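PDB 7A03: M32 carboxypeptidase from Chitinophagaceae bacterium, which probably acts as a metal-dependent carboxypeptidase of the M32 family, removing residues one at a time from the C-terminus of peptides. Local coordinates for residues 388-391 with 395-398. Numbering follows the deposited sequence.
Sequences DYYR and HVEV
Tyr390 lays the CD2 edge of its ring against the Val396 side chain, whose CG2 sits near the ring plane, 3.8 Å from CD2. The contact is the C-terminal end of helix 382-394, where His395 takes left-handed backbone angles (phi 61°) and turns the chain back along the last turns, consistent with an alphaL C-cap. The bond that closes it is weak: His395 N reaches Arg391 O at 3.1 Å with a bent angle of 131° at the hydrogen. In the returning chain Val396 O approaches Arg391 CA at 3.3 Å, a CA-H...O contact. Val398 completes the apolar patch, its CG2 4.0 Å from Tyr390 CB, and Leu348 touches both valines. The buried Tyr390 ring also stacks on Trp386, and its hydroxyl is hydrogen-bonded to His361 and Arg365 of helix 358-374, which ties the helix end to its neighbour. The solvent side carries charge instead. Arg391 runs extended from CG to NE; Glu397 CG, anti to its own carbonyl carbon (chi1 -66°), lies over one guanidinium face, and the bend at chi2 turns the carboxylate back toward Arg391. Their salt bridge is long and purely electrostatic: Glu397 OE2 lies 3.8 Å from Arg391 NE, well out of the guanidinium plane, with no N-H directed at it.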
loop_
_atom_site.group_PDB
_atom_site.type_symbol
_atom_site.label_atom_id
_atom_site.label_comp_id
_atom_site.label_asym_id
_atom_site.label_seq_id
_atom_site.Cartn_x
_atom_site.Cartn_y
_atom_site.Cartn_z
ATOM N N ASP A 388 -0.718 -7.090 24.932
ATOM C CA ASP A 388 0.428 -6.563 25.667
ATOM C C ASP A 388 1.228 -5.589 24.813
ATOM O O ASP A 388 1.639 -4.526 25.296
ATOM C CB ASP A 388 1.319 -7.709 26.146
ATOM C CG ASP A 388 0.691 -8.510 27.267
ATOM O OD1 ASP A 388 -0.300 -8.039 27.874
ATOM O OD2 ASP A 388 1.190 -9.624 27.534
ATOM N N TYR A 389 1.458 -5.939 23.540
ATOM C CA TYR A 389 2.162 -5.029 22.636
ATOM C C TYR A 389 1.410 -3.707 22.508
ATOM O O TYR A 389 2.005 -2.618 22.569
ATOM C CB TYR A 389 2.308 -5.693 21.258
ATOM C CG TYR A 389 3.607 -6.453 21.025
ATOM C CD1 TYR A 389 4.800 -5.778 20.803
ATOM C CD2 TYR A 389 3.631 -7.842 21.008
ATOM C CE1 TYR A 389 5.984 -6.468 20.585
ATOM C CE2 TYR A 389 4.814 -8.541 20.790
ATOM C CZ TYR A 389 5.985 -7.844 20.582
ATOM O OH TYR A 389 7.159 -8.528 20.361
ATOM N N TYR A 390 0.092 -3.786 22.328
ATOM C CA TYR A 390 -0.695 -2.569 22.177
ATOM C C TYR A 390 -0.643 -1.709 23.433
ATOM O O TYR A 390 -0.538 -0.478 23.347
ATOM C CB TYR A 390 -2.133 -2.902 21.792
ATOM C CG TYR A 390 -2.335 -2.826 20.301
ATOM C CD1 TYR A 390 -1.808 -3.795 19.465
ATOM C CD2 TYR A 390 -3.031 -1.767 19.723
ATOM C CE1 TYR A 390 -1.979 -3.730 18.079
ATOM C CE2 TYR A 390 -3.203 -1.683 18.344
ATOM C CZ TYR A 390 -2.681 -2.681 17.525
ATOM O OH TYR A 390 -2.849 -2.612 16.145
ATOM N N ARG A 391 -0.710 -2.329 24.609
ATOM C CA ARG A 391 -0.653 -1.527 25.823
ATOM C C ARG A 391 0.726 -0.912 26.005
ATOM O O ARG A 391 0.845 0.261 26.381
ATOM C CB ARG A 391 -1.020 -2.368 27.040
ATOM C CG ARG A 391 -1.031 -1.567 28.320
ATOM C CD ARG A 391 -1.876 -2.249 29.350
ATOM N NE ARG A 391 -2.062 -1.428 30.536
ATOM C CZ ARG A 391 -2.706 -1.852 31.614
ATOM N NH1 ARG A 391 -3.207 -3.081 31.629
ATOM N NH2 ARG A 391 -2.853 -1.061 32.667
ATOM N N HIS A 395 -0.341 2.469 24.601
ATOM C CA HIS A 395 -1.062 2.852 25.818
ATOM C C HIS A 395 -2.576 2.749 25.645
ATOM O O HIS A 395 -3.337 3.588 26.136
ATOM C CB HIS A 395 -0.644 4.235 26.327
ATOM C CG HIS A 395 0.838 4.417 26.425
ATOM N ND1 HIS A 395 1.635 3.625 27.223
ATOM C CD2 HIS A 395 1.670 5.293 25.814
ATOM C CE1 HIS A 395 2.893 4.007 27.103
ATOM N NE2 HIS A 395 2.943 5.017 26.254
ATOM N N VAL A 396 -3.019 1.720 24.927
ATOM C CA VAL A 396 -4.436 1.420 24.773
ATOM C C VAL A 396 -4.685 0.002 25.265
ATOM O O VAL A 396 -3.795 -0.856 25.218
ATOM C CB VAL A 396 -4.920 1.611 23.323
ATOM C CG1 VAL A 396 -4.775 3.079 22.923
ATOM C CG2 VAL A 396 -4.135 0.711 22.387
ATOM N N GLU A 397 -5.903 -0.232 25.765
ATOM C CA GLU A 397 -6.287 -1.495 26.399
ATOM C C GLU A 397 -7.332 -2.157 25.512
ATOM O O GLU A 397 -8.508 -1.778 25.532
ATOM C CB GLU A 397 -6.825 -1.280 27.815
ATOM C CG GLU A 397 -5.795 -0.766 28.802
ATOM C CD GLU A 397 -5.406 0.670 28.525
ATOM O OE1 GLU A 397 -6.317 1.520 28.400
ATOM O OE2 GLU A 397 -4.189 0.940 28.415
ATOM N N VAL A 398 -6.895 -3.144 24.738
ATOM C CA VAL A 398 -7.741 -3.888 23.809
ATOM C C VAL A 398 -8.932 -4.505 24.538
ATOM O O VAL A 398 -8.740 -5.299 25.470
ATOM C CB VAL A 398 -6.926 -4.958 23.066
ATOM C CG1 VAL A 398 -7.846 -5.813 22.222
ATOM C CG2 VAL A 398 -5.860 -4.307 22.194
#